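Local structure of MxaA (4W4T) at residues A[31-36]-A[221-226]; A[37-42]-A[169-174]; A[248-253]-A[286-291]; A[310-315]-A[393-398]. The protein acts as the terminal reductase domain of the myxalamid PKS-NRPS assembly line, probably releasing the carrier-bound chain as a primary alcohol with electrons from NADPH. All coordinates share one frame; numbering follows the deposited sequence.

Contact 1. Residues A[31-36]-A[221-226]; sequences EMEADA and SKWVAE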
loop_
_atom_site.group_PDB
_atom_site.type_symbol
_atom_site.label_atom_id
_atom_site.label_comp_id
_atom_site.label_asym_id
_atom_site.label_seq_id
_atom_site.Cartn_x
_atom_site.Cartn_y
_atom_site.Cartn_z
ATOM N N GLU A 31 -1.084 18.388 -17.165
ATOM C CA GLU A 31 -2.319 17.635 -17.345
ATOM C C GLU A 31 -3.484 18.224 -16.543
ATOM O O GLU A 31 -4.605 18.287 -17.039
ATOM C CB GLU A 31 -2.121 16.177 -16.948
ATOM C CG GLU A 31 -1.004 15.468 -17.703
ATOM C CD GLU A 31 -0.565 14.192 -17.006
ATOM O OE1 GLU A 31 -1.207 13.817 -16.001
ATOM O OE2 GLU A 31 0.419 13.564 -17.457
HETATM N N MSE A 32 -3.218 18.617 -15.302
HETATM C CA MSE A 32 -4.251 19.207 -14.446
HETATM C C MSE A 32 -4.824 20.465 -15.070
HETATM O O MSE A 32 -6.045 20.650 -15.134
HETATM C CB MSE A 32 -3.683 19.524 -13.060
HETATM C CG MSE A 32 -3.346 18.285 -12.259
HETATM SE SE MSE A 32 -2.300 18.738 -10.655
HETATM C CE MSE A 32 -3.666 19.758 -9.674
ATOM N N GLU A 33 -3.935 21.335 -15.530
ATOM C CA GLU A 33 -4.358 22.555 -16.205
ATOM C C GLU A 33 -5.158 22.256 -17.471
ATOM O O GLU A 33 -6.159 22.917 -17.753
ATOM C CB GLU A 33 -3.144 23.426 -16.547
ATOM C CG GLU A 33 -2.514 24.100 -15.346
ATOM C CD GLU A 33 -3.362 25.238 -14.793
ATOM O OE1 GLU A 33 -4.474 25.473 -15.306
ATOM O OE2 GLU A 33 -2.916 25.908 -13.837
ATOM N N ALA A 34 -4.704 21.275 -18.239
ATOM C CA ALA A 34 -5.425 20.858 -19.433
ATOM C C ALA A 34 -6.815 20.350 -19.059
ATOM O O ALA A 34 -7.805 20.713 -19.694
ATOM C CB ALA A 34 -4.652 19.783 -20.184
ATOM N N ASP A 35 -6.879 19.512 -18.028
ATOM C CA ASP A 35 -8.142 18.896 -17.600
ATOM C C ASP A 35 -9.119 19.903 -16.968
ATOM O O ASP A 35 -10.339 19.664 -16.927
ATOM C CB ASP A 35 -7.855 17.746 -16.621
ATOM C CG ASP A 35 -7.285 16.506 -17.320
ATOM O OD1 ASP A 35 -7.474 16.374 -18.549
ATOM O OD2 ASP A 35 -6.653 15.655 -16.650
ATOM N N ALA A 36 -8.592 21.027 -16.483
ATOM C CA ALA A 36 -9.421 22.063 -15.863
ATOM C C ALA A 36 -10.140 22.931 -16.899
ATOM O O ALA A 36 -10.940 23.782 -16.541
ATOM C CB ALA A 36 -8.576 22.940 -14.937
ATOM N N SER A 221 -6.878 15.878 -8.044
ATOM C CA SER A 221 -8.082 15.613 -8.847
ATOM C C SER A 221 -9.261 16.494 -8.403
ATOM O O SER A 221 -10.076 16.920 -9.223
ATOM C CB SER A 221 -8.470 14.133 -8.775
ATOM O OG SER A 221 -8.939 13.755 -7.493
ATOM N N LYS A 222 -9.331 16.797 -7.112
ATOM C CA LYS A 222 -10.427 17.618 -6.602
ATOM C C LYS A 222 -10.199 19.092 -6.963
ATOM O O LYS A 222 -11.146 19.836 -7.188
ATOM C CB LYS A 222 -10.582 17.439 -5.085
ATOM C CG LYS A 222 -11.064 16.042 -4.668
ATOM C CD LYS A 222 -12.484 15.710 -5.167
ATOM C CE LYS A 222 -13.564 16.450 -4.356
ATOM N NZ LYS A 222 -14.946 15.934 -4.649
ATOM N N TRP A 223 -8.939 19.504 -7.034
ATOM C CA TRP A 223 -8.621 20.849 -7.498
ATOM C C TRP A 223 -9.136 21.032 -8.935
ATOM O O TRP A 223 -9.811 22.010 -9.259
ATOM C CB TRP A 223 -7.116 21.086 -7.433
ATOM C CG TRP A 223 -6.656 22.430 -7.891
ATOM C CD1 TRP A 223 -6.434 23.534 -7.115
ATOM C CD2 TRP A 223 -6.322 22.810 -9.234
ATOM N NE1 TRP A 223 -5.993 24.583 -7.897
ATOM C CE2 TRP A 223 -5.912 24.161 -9.198
ATOM C CE3 TRP A 223 -6.331 22.137 -10.462
ATOM C CZ2 TRP A 223 -5.520 24.854 -10.347
ATOM C CZ3 TRP A 223 -5.932 22.823 -11.602
ATOM C CH2 TRP A 223 -5.539 24.171 -11.535
ATOM N N VAL A 224 -8.805 20.084 -9.798
ATOM C CA VAL A 224 -9.262 20.152 -11.179
ATOM C C VAL A 224 -10.800 20.165 -11.253
ATOM O O VAL A 224 -11.398 20.970 -11.986
ATOM C CB VAL A 224 -8.688 18.974 -11.995
ATOM C CG1 VAL A 224 -9.231 18.975 -13.406
ATOM C CG2 VAL A 224 -7.170 19.060 -12.017
ATOM N N ALA A 225 -11.444 19.266 -10.509
ATOM C CA ALA A 225 -12.907 19.219 -10.493
ATOM C C ALA A 225 -13.505 20.571 -10.094
ATOM O O ALA A 225 -14.445 21.061 -10.739
ATOM C CB ALA A 225 -13.398 18.124 -9.552
ATOM N N GLU A 226 -12.954 21.191 -9.054
ATOM C CA GLU A 226 -13.528 22.459 -8.609
ATOM C C GLU A 226 -13.298 23.554 -9.645
ATOM O O GLU A 226 -14.155 24.414 -9.822
ATOM C CB GLU A 226 -12.960 22.881 -7.245
ATOM C CG GLU A 226 -13.955 23.715 -6.429
ATOM C CD GLU A 226 -13.300 24.353 -5.225
ATOM O OE1 GLU A 226 -13.295 23.723 -4.153
ATOM O OE2 GLU A 226 -12.783 25.476 -5.368
#
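Val224 pushes its branched side chain between Met32 and Asp35 of helix 28-35. Its two methyl groups divide: CG1 presses into the hollow at Asp35, lying 3.7 Å from Asp35 CB, while CG2 packs against the base of the Met32 side chain, 3.7 Å from Met32 CB. CG1 stands anti to the backbone N of Val224 (chi1 176°), which places it beside the backbone at the Asp35-Ala36 junction; the CA of Ala36 is the one nearest that of Val224. The second bump is Met32, a selenomethionine. Its chain turns at the third torsion (66°), bringing CE obliquely up to the six-membered part of the Trp223 ring, 3.7 Å from CE3 of that residue; the two side chains cross at about a right angle. Helix 217-234 carries the YxxxK pattern of short-chain dehydrogenases, with Tyr218 and Lys222, both NADPH-binding, one turn apart; Trp223 and Val224 follow directly but meet the N-terminal helix of this fragment. The segment axes approach to 9.3 Å and run in similar directions, 27° apart, a spacing filled by the indole, the valine fork and Met32. Ala36 adds a small knob, its CB 4.3 Å from Trp223 CZ3. At the outer end of the indole, the Glu33 carboxylate bends round until OE2 lies 3.9 Å from Trp223 CH2, the two planes almost perpendicular. Trp223 NE1 is bonded to the backbone O of Glu209. The Asp35 carboxylate is held by Tyr159 and Arg163 of helix 159-177, which also touches Val224.

Contact 2. Residues A[37-42]-A[169-174]; sequences VLDAEI and GTREIL
Leu38 begins the contact by laying one methyl against helix 159-177: its CD1 is 3.9 Å from CD1 of Leu174, the two side chains slanting across each other. Asp39 follows and turns its carboxylate toward Arg171. Here OD2 of Asp39 comes within 3.4 Å of Arg171 CD but stays 4.0 Å from Arg171 NH1, well out of the guanidinium plane, so opposite charges lie near each other and no N-H of Arg171 is aimed at the oxygen. Asp39 also opens a type I beta turn that ends at Ile42, with Ile42 N bonded to Asp39 O. The turn delivers Ile42 onto the helix, where its two branches divide the work. CD1 meets Arg171 CG at 3.7 Å, crossing the aliphatic part of the arginine at about a right angle, and CG2 sits 3.8 Å from Leu174 CB. Arg235 gathers the backbone oxygens of Leu38, Asp39 and Ile42, fixing the loop that leads from helix 28-35 toward strand 57-61 of the Rossmann-type sheet. On the helix, Arg171 runs extended and then bends at chi3 (65°), which carries NE to Glu172 OE2 at 3.0 Å, a salt bridge received on the anti side of the carboxylate. The same OE2 bridges to Arg175. With Arg171 engaged along its own helix, the contact between these two segments is mainly apolar, and Asp39 probably adds only a diffuse electrostatic pull on Arg171, alongside a long, weak ion pair to Arg175.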
loop_
_atom_site.group_PDB
_atom_site.type_symbol
_atom_site.label_atom_id
_atom_site.label_comp_id
_atom_site.label_asym_id
_atom_site.label_seq_id
_atom_site.Cartn_x
_atom_site.Cartn_y
_atom_site.Cartn_z
ATOM N N VAL A 37 -9.852 22.716 -18.181
ATOM C CA VAL A 37 -10.550 23.443 -19.236
ATOM C C VAL A 37 -11.886 22.773 -19.515
ATOM O O VAL A 37 -11.937 21.603 -19.870
ATOM C CB VAL A 37 -9.709 23.513 -20.518
ATOM C CG1 VAL A 37 -10.500 24.141 -21.654
ATOM C CG2 VAL A 37 -8.431 24.297 -20.249
ATOM N N LEU A 38 -12.972 23.521 -19.340
ATOM C CA LEU A 38 -14.314 22.971 -19.507
ATOM C C LEU A 38 -14.757 23.026 -20.974
ATOM O O LEU A 38 -14.738 24.099 -21.584
ATOM C CB LEU A 38 -15.310 23.731 -18.629
ATOM C CG LEU A 38 -16.735 23.182 -18.566
ATOM C CD1 LEU A 38 -16.741 21.756 -18.040
ATOM C CD2 LEU A 38 -17.599 24.072 -17.702
ATOM N N ASP A 39 -15.143 21.869 -21.517
ATOM C CA ASP A 39 -15.606 21.754 -22.904
ATOM C C ASP A 39 -16.564 22.881 -23.252
ATOM O O ASP A 39 -17.450 23.213 -22.462
ATOM C CB ASP A 39 -16.298 20.421 -23.134
ATOM C CG ASP A 39 -15.372 19.247 -22.957
ATOM O OD1 ASP A 39 -14.138 19.426 -23.083
ATOM O OD2 ASP A 39 -15.874 18.138 -22.688
ATOM N N ALA A 40 -16.381 23.458 -24.435
ATOM C CA ALA A 40 -17.127 24.647 -24.842
ATOM C C ALA A 40 -18.634 24.441 -24.851
ATOM O O ALA A 40 -19.390 25.380 -24.583
ATOM C CB ALA A 40 -16.658 25.105 -26.224
ATOM N N GLU A 41 -19.075 23.224 -25.147
ATOM C CA GLU A 41 -20.506 22.975 -25.285
ATOM C C GLU A 41 -21.200 22.866 -23.932
ATOM O O GLU A 41 -22.424 22.966 -23.855
ATOM C CB GLU A 41 -20.772 21.711 -26.104
ATOM C CG GLU A 41 -20.418 20.399 -25.422
ATOM C CD GLU A 41 -18.995 19.942 -25.701
ATOM O OE1 GLU A 41 -18.166 20.784 -26.111
ATOM O OE2 GLU A 41 -18.707 18.736 -25.503
ATOM N N ILE A 42 -20.431 22.673 -22.863
ATOM C CA ILE A 42 -21.031 22.658 -21.537
ATOM C C ILE A 42 -21.258 24.104 -21.116
ATOM O O ILE A 42 -20.418 24.734 -20.462
ATOM C CB ILE A 42 -20.165 21.898 -20.526
ATOM C CG1 ILE A 42 -19.963 20.460 -21.017
ATOM C CG2 ILE A 42 -20.803 21.935 -19.129
ATOM C CD1 ILE A 42 -19.022 19.637 -20.171
ATOM N N GLY A 169 -16.044 12.641 -14.114
ATOM C CA GLY A 169 -17.346 12.493 -13.491
ATOM C C GLY A 169 -17.998 13.846 -13.222
ATOM O O GLY A 169 -19.187 14.031 -13.472
ATOM N N THR A 170 -17.207 14.791 -12.732
ATOM C CA THR A 170 -17.706 16.134 -12.475
ATOM C C THR A 170 -18.045 16.810 -13.807
ATOM O O THR A 170 -19.073 17.485 -13.934
ATOM C CB THR A 170 -16.680 16.957 -11.682
ATOM O OG1 THR A 170 -16.507 16.355 -10.390
ATOM C CG2 THR A 170 -17.174 18.396 -11.500
ATOM N N ARG A 171 -17.197 16.602 -14.813
ATOM C CA ARG A 171 -17.508 17.102 -16.160
ATOM C C ARG A 171 -18.867 16.595 -16.649
ATOM O O ARG A 171 -19.675 17.359 -17.179
ATOM C CB ARG A 171 -16.409 16.695 -17.152
ATOM C CG ARG A 171 -16.627 17.260 -18.550
ATOM C CD ARG A 171 -15.692 16.630 -19.594
ATOM N NE ARG A 171 -15.942 15.200 -19.790
ATOM C CZ ARG A 171 -15.153 14.399 -20.504
ATOM N NH1 ARG A 171 -14.069 14.890 -21.090
ATOM N NH2 ARG A 171 -15.446 13.108 -20.632
ATOM N N GLU A 172 -19.137 15.310 -16.453
ATOM C CA GLU A 172 -20.383 14.730 -16.957
ATOM C C GLU A 172 -21.591 15.246 -16.172
ATOM O O GLU A 172 -22.686 15.397 -16.716
ATOM C CB GLU A 172 -20.316 13.199 -16.912
ATOM C CG GLU A 172 -19.232 12.625 -17.836
ATOM C CD GLU A 172 -19.402 13.085 -19.289
ATOM O OE1 GLU A 172 -20.260 12.514 -20.006
ATOM O OE2 GLU A 172 -18.674 14.013 -19.711
ATOM N N ILE A 173 -21.389 15.510 -14.885
ATOM C CA ILE A 173 -22.425 16.120 -14.049
ATOM C C ILE A 173 -22.730 17.512 -14.563
ATOM O O ILE A 173 -23.896 17.917 -14.645
ATOM C CB ILE A 173 -21.979 16.179 -12.551
ATOM C CG1 ILE A 173 -22.100 14.793 -11.910
ATOM C CG2 ILE A 173 -22.766 17.251 -11.756
ATOM C CD1 ILE A 173 -23.552 14.277 -11.807
ATOM N N LEU A 174 -21.687 18.255 -14.925
ATOM C CA LEU A 174 -21.896 19.589 -15.490
ATOM C C LEU A 174 -22.620 19.501 -16.828
ATOM O O LEU A 174 -23.441 20.347 -17.153
ATOM C CB LEU A 174 -20.574 20.333 -15.665
ATOM C CG LEU A 174 -19.892 20.681 -14.336
ATOM C CD1 LEU A 174 -18.480 21.238 -14.570
ATOM C CD2 LEU A 174 -20.749 21.682 -13.544
#

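Contact 3. Residues A[248-253]-A[286-291]; sequences TGHSRT and PVDYVS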
loop_
_atom_site.group_PDB
_atom_site.type_symbol
_atom_site.label_atom_id
_atom_site.label_comp_id
_atom_site.label_asym_id
_atom_site.label_seq_id
_atom_site.Cartn_x
_atom_site.Cartn_y
_atom_site.Cartn_z
ATOM N N THR A 248 -15.856 13.569 10.489
ATOM C CA THR A 248 -15.767 12.537 11.514
ATOM C C THR A 248 -17.151 12.002 11.895
ATOM O O THR A 248 -18.150 12.378 11.286
ATOM C CB THR A 248 -15.030 13.065 12.775
ATOM O OG1 THR A 248 -15.734 14.189 13.318
ATOM C CG2 THR A 248 -13.613 13.509 12.396
ATOM N N GLY A 249 -17.204 11.141 12.907
ATOM C CA GLY A 249 -18.430 10.442 13.270
ATOM C C GLY A 249 -19.627 11.323 13.582
ATOM O O GLY A 249 -19.485 12.513 13.869
ATOM N N HIS A 250 -20.821 10.741 13.514
ATOM C CA HIS A 250 -22.034 11.431 13.932
ATOM C C HIS A 250 -21.940 11.771 15.427
ATOM O O HIS A 250 -21.612 10.904 16.214
ATOM C CB HIS A 250 -23.256 10.560 13.664
ATOM C CG HIS A 250 -24.554 11.276 13.843
ATOM N ND1 HIS A 250 -25.130 11.476 15.080
ATOM C CD2 HIS A 250 -25.400 11.832 12.939
ATOM C CE1 HIS A 250 -26.269 12.129 14.932
ATOM N NE2 HIS A 250 -26.453 12.361 13.640
ATOM N N SER A 251 -22.244 13.013 15.798
ATOM C CA SER A 251 -21.958 13.514 17.159
ATOM C C SER A 251 -22.825 12.900 18.256
ATOM O O SER A 251 -22.513 13.038 19.445
ATOM C CB SER A 251 -22.110 15.037 17.219
ATOM O OG SER A 251 -23.462 15.447 17.052
ATOM N N ARG A 252 -23.905 12.226 17.867
ATOM C CA ARG A 252 -24.820 11.640 18.840
ATOM C C ARG A 252 -24.776 10.119 18.822
ATOM O O ARG A 252 -24.650 9.499 19.873
ATOM C CB ARG A 252 -26.251 12.130 18.592
ATOM C CG ARG A 252 -26.430 13.617 18.807
ATOM C CD ARG A 252 -26.002 14.010 20.209
ATOM N NE ARG A 252 -26.085 15.450 20.445
ATOM C CZ ARG A 252 -27.175 16.076 20.879
ATOM N NH1 ARG A 252 -28.287 15.388 21.121
ATOM N NH2 ARG A 252 -27.155 17.390 21.070
ATOM N N THR A 253 -24.869 9.518 17.634
ATOM C CA THR A 253 -24.817 8.061 17.502
ATOM C C THR A 253 -23.396 7.509 17.440
ATOM O O THR A 253 -23.168 6.320 17.670
ATOM C CB THR A 253 -25.547 7.570 16.215
ATOM O OG1 THR A 253 -24.804 7.998 15.063
ATOM C CG2 THR A 253 -26.963 8.120 16.135
ATOM N N PRO A 286 -17.937 16.759 12.668
ATOM C CA PRO A 286 -18.905 15.658 12.665
ATOM C C PRO A 286 -19.801 15.634 11.416
ATOM O O PRO A 286 -20.263 16.682 10.965
ATOM C CB PRO A 286 -19.732 15.927 13.913
ATOM C CG PRO A 286 -18.756 16.601 14.861
ATOM C CD PRO A 286 -17.947 17.502 13.951
ATOM N N VAL A 287 -20.065 14.441 10.906
ATOM C CA VAL A 287 -20.815 14.291 9.644
ATOM C C VAL A 287 -22.236 14.878 9.722
ATOM O O VAL A 287 -22.762 15.361 8.703
ATOM C CB VAL A 287 -20.885 12.815 9.214
ATOM C CG1 VAL A 287 -21.766 11.991 10.161
ATOM C CG2 VAL A 287 -21.372 12.711 7.753
ATOM N N ASP A 288 -22.846 14.893 10.917
ATOM C CA ASP A 288 -24.191 15.479 11.027
ATOM C C ASP A 288 -24.169 16.998 10.817
ATOM O O ASP A 288 -25.125 17.567 10.283
ATOM C CB ASP A 288 -24.891 15.126 12.354
ATOM C CG ASP A 288 -23.985 15.250 13.590
ATOM O OD1 ASP A 288 -22.808 14.853 13.520
ATOM O OD2 ASP A 288 -24.489 15.720 14.641
ATOM N N TYR A 289 -23.068 17.654 11.160
ATOM C CA TYR A 289 -22.945 19.070 10.836
ATOM C C TYR A 289 -22.722 19.303 9.336
ATOM O O TYR A 289 -23.317 20.206 8.753
ATOM C CB TYR A 289 -21.811 19.714 11.630
ATOM C CG TYR A 289 -21.510 21.126 11.183
ATOM C CD1 TYR A 289 -22.422 22.163 11.413
ATOM C CD2 TYR A 289 -20.325 21.424 10.523
ATOM C CE1 TYR A 289 -22.150 23.443 11.004
ATOM C CE2 TYR A 289 -20.036 22.706 10.118
ATOM C CZ TYR A 289 -20.954 23.711 10.355
ATOM O OH TYR A 289 -20.670 24.985 9.941
ATOM N N VAL A 290 -21.830 18.520 8.726
ATOM C CA VAL A 290 -21.551 18.698 7.307
ATOM C C VAL A 290 -22.816 18.477 6.489
ATOM O O VAL A 290 -23.171 19.312 5.651
ATOM C CB VAL A 290 -20.452 17.750 6.815
ATOM C CG1 VAL A 290 -20.188 17.986 5.347
ATOM C CG2 VAL A 290 -19.179 17.968 7.631
ATOM N N SER A 291 -23.521 17.382 6.750
ATOM C CA SER A 291 -24.713 17.098 5.952
ATOM C C SER A 291 -25.787 18.154 6.186
ATOM O O SER A 291 -26.406 18.610 5.230
ATOM C CB SER A 291 -25.270 15.698 6.231
ATOM O OG SER A 291 -25.658 15.526 7.581
#
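Thr248 and Pro286 form a one-pair parallel bridge in the Rossmann-type sheet, where strand 239-248 ends and Pro286 takes the N-cap position of helix 287-298. Thr248 O receives Val287 N at 2.8 Å, with an N-H...O angle of 136°. Pro286 O accepts from both Tyr289 N and Val290 N, while Thr248 OG1 and Gly249 O are bonded to the hydroxyl of Tyr406. The Asp288 carboxylate is spent on Ser251: OD1 takes Ser251 N at 3.0 Å, met from above the carboxylate plane, and OD2 takes Ser251 OG at 2.6 Å through its syn lone pair. His250 lies flat against this carboxylate, the planes 25° apart and Asp288 CG 3.7 Å above the centre of the ring. On the ring, His250 ND1 is the acceptor for two backbone N-H groups, Arg252 N and Thr253 N, which coil the loop back on itself. Putting a leucine at His250 would probably leave those two N-H groups without their acceptor and strip the Asp288 carboxylate of its stacked ring. Beside the NADPH-binding residues Phe66 and Leu67, which its side chain touches, Val287 packs CG1 3.7 Å from His250 N.

Contact 4. Residues A[310-315]-A[393-398]; sequences LVNPQF and TSCPSV
An Asx turn at Asn312, just beyond strand 307-310 of the Rossmann-type sheet, meets the chain that leads into helix 400-412. Asn312 OD1 accepts Gln314 N at 3.1 Å, closing the turn, and a water lies between OD1 and the backbone O of Cys395, 2.7 Å from Asn312 OD1. The amide nitrogen ND2 bonds to Leu284 O and, more weakly, to Pro396 O. Cys395 lays its SG 3.6 Å from Asn312 CG, and its CB packs against Pro313 CD. An alanine in place of Asn312 is likely to leave Gln314 N and Leu284 O without this partner and to open a gap beside the cysteine sulfur. Gln314 reaches across by a bend at chi2 (-119°), which brings its amide alongside the backbone of Val398. There Gln314 OE1 accepts Val398 N at 3.0 Å, a nearly straight bond (168°) in the carbonyl plane and on a lone pair, while NE2 makes a weak bond to Val398 O at 3.5 Å. With the Asx turn fixing the backbone N of the same glutamine, its side-chain amide offers one acceptor and one donor to a single residue and resembles, its second bond being weak, the pairing offered by a neighbouring beta strand.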
loop_
_atom_site.group_PDB
_atom_site.type_symbol
_atom_site.label_atom_id
_atom_site.label_comp_id
_atom_site.label_asym_id
_atom_site.label_seq_id
_atom_site.Cartn_x
_atom_site.Cartn_y
_atom_site.Cartn_z
ATOM N N LEU A 310 -16.892 23.887 5.350
ATOM C CA LEU A 310 -17.643 23.149 6.351
ATOM C C LEU A 310 -16.658 22.449 7.269
ATOM O O LEU A 310 -16.436 21.243 7.178
ATOM C CB LEU A 310 -18.609 22.163 5.694
ATOM C CG LEU A 310 -19.528 22.837 4.672
ATOM C CD1 LEU A 310 -20.582 21.847 4.146
ATOM C CD2 LEU A 310 -20.188 24.070 5.276
ATOM N N VAL A 311 -16.059 23.257 8.137
ATOM C CA VAL A 311 -15.046 22.825 9.082
ATOM C C VAL A 311 -15.489 23.201 10.482
ATOM O O VAL A 311 -16.325 24.082 10.664
ATOM C CB VAL A 311 -13.682 23.474 8.787
ATOM C CG1 VAL A 311 -13.220 23.130 7.351
ATOM C CG2 VAL A 311 -13.779 24.989 8.960
ATOM N N ASN A 312 -14.922 22.533 11.473
ATOM C CA ASN A 312 -15.165 22.903 12.855
ATOM C C ASN A 312 -14.524 24.263 13.120
ATOM O O ASN A 312 -13.315 24.426 12.942
ATOM C CB ASN A 312 -14.613 21.834 13.797
ATOM C CG ASN A 312 -15.271 21.871 15.167
ATOM O OD1 ASN A 312 -15.614 22.939 15.666
ATOM N ND2 ASN A 312 -15.467 20.706 15.764
ATOM N N PRO A 313 -15.334 25.252 13.537
ATOM C CA PRO A 313 -14.801 26.576 13.886
ATOM C C PRO A 313 -13.793 26.520 15.039
ATOM O O PRO A 313 -12.949 27.411 15.158
ATOM C CB PRO A 313 -16.054 27.364 14.302
ATOM C CG PRO A 313 -17.197 26.615 13.706
ATOM C CD PRO A 313 -16.790 25.178 13.742
ATOM N N GLN A 314 -13.886 25.492 15.876
ATOM C CA GLN A 314 -12.976 25.337 17.012
ATOM C C GLN A 314 -11.975 24.215 16.739
ATOM O O GLN A 314 -12.372 23.076 16.547
ATOM C CB GLN A 314 -13.772 25.050 18.298
ATOM C CG GLN A 314 -12.941 24.568 19.517
ATOM C CD GLN A 314 -13.337 23.158 20.018
ATOM O OE1 GLN A 314 -14.059 22.410 19.339
ATOM N NE2 GLN A 314 -12.854 22.793 21.214
ATOM N N PHE A 315 -10.686 24.523 16.688
ATOM C CA PHE A 315 -9.688 23.462 16.508
ATOM C C PHE A 315 -9.453 22.725 17.825
ATOM O O PHE A 315 -9.800 23.218 18.897
ATOM C CB PHE A 315 -8.355 24.025 15.982
ATOM C CG PHE A 315 -7.609 24.867 16.990
ATOM C CD1 PHE A 315 -6.747 24.284 17.914
ATOM C CD2 PHE A 315 -7.770 26.238 17.014
ATOM C CE1 PHE A 315 -6.070 25.062 18.849
ATOM C CE2 PHE A 315 -7.093 27.019 17.943
ATOM C CZ PHE A 315 -6.240 26.431 18.856
ATOM N N THR A 393 -28.335 24.947 12.753
ATOM C CA THR A 393 -27.169 24.150 12.356
ATOM C C THR A 393 -25.882 24.789 12.856
ATOM O O THR A 393 -25.500 25.890 12.444
ATOM C CB THR A 393 -27.106 23.964 10.832
ATOM O OG1 THR A 393 -28.286 23.273 10.404
ATOM C CG2 THR A 393 -25.856 23.146 10.428
ATOM N N SER A 394 -25.232 24.077 13.768
ATOM C CA SER A 394 -24.025 24.547 14.425
ATOM C C SER A 394 -23.135 23.340 14.651
ATOM O O SER A 394 -23.630 22.263 14.961
ATOM C CB SER A 394 -24.376 25.241 15.749
ATOM O OG SER A 394 -23.224 25.672 16.444
ATOM N N CYS A 395 -21.827 23.509 14.502
ATOM C CA CYS A 395 -20.912 22.384 14.621
ATOM C C CYS A 395 -20.668 22.009 16.079
ATOM O O CYS A 395 -20.407 22.878 16.908
ATOM C CB CYS A 395 -19.589 22.709 13.943
ATOM S SG CYS A 395 -18.500 21.282 13.747
ATOM N N PRO A 396 -20.784 20.716 16.403
ATOM C CA PRO A 396 -20.470 20.267 17.763
ATOM C C PRO A 396 -19.016 20.553 18.123
ATOM O O PRO A 396 -18.131 20.547 17.268
ATOM C CB PRO A 396 -20.740 18.761 17.716
ATOM C CG PRO A 396 -21.710 18.578 16.575
ATOM C CD PRO A 396 -21.369 19.648 15.578
ATOM N N SER A 397 -18.785 20.843 19.398
ATOM C CA SER A 397 -17.445 21.031 19.921
ATOM C C SER A 397 -16.718 19.706 20.055
ATOM O O SER A 397 -17.338 18.671 20.321
ATOM C CB SER A 397 -17.489 21.707 21.296
ATOM O OG SER A 397 -18.276 22.879 21.251
ATOM N N VAL A 398 -15.402 19.736 19.894
ATOM C CA VAL A 398 -14.606 18.554 20.184
ATOM C C VAL A 398 -14.266 18.609 21.670
ATOM O O VAL A 398 -13.624 19.552 22.138
ATOM C CB VAL A 398 -13.340 18.476 19.335
ATOM C CG1 VAL A 398 -12.523 17.222 19.704
ATOM C CG2 VAL A 398 -13.703 18.445 17.857
HETATM O O HOH W 1 -17.481 23.879 17.351
#

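Overall arrangement
Contacts 1 and 2 adjoin, their centres 11 Å apart, and attach helix 28-35, the N-terminal helix of this fragment, and its following loop to helices 217-234 and 159-177; Ala225 CB of contact 1 touches Thr170 OG1 of contact 2 at 3.7 Å. Contacts 3 and 4 form a second pair, centres 10 Å apart, where Tyr289 packs on Thr393 to Cys395 and Ser251 on Pro396. Centres of one pair lie about 29 to 33 Å from those of the other. Along the chain, contact 2 falls within the span of contact 1, and contacts 3 and 4 follow in series. The first pair thus ties the N-terminal segment of the reductase fragment onto helices flanking the Rossmann-type sheet, while the second joins strands 239-248, 285-286 and 307-310 to the C-terminal part.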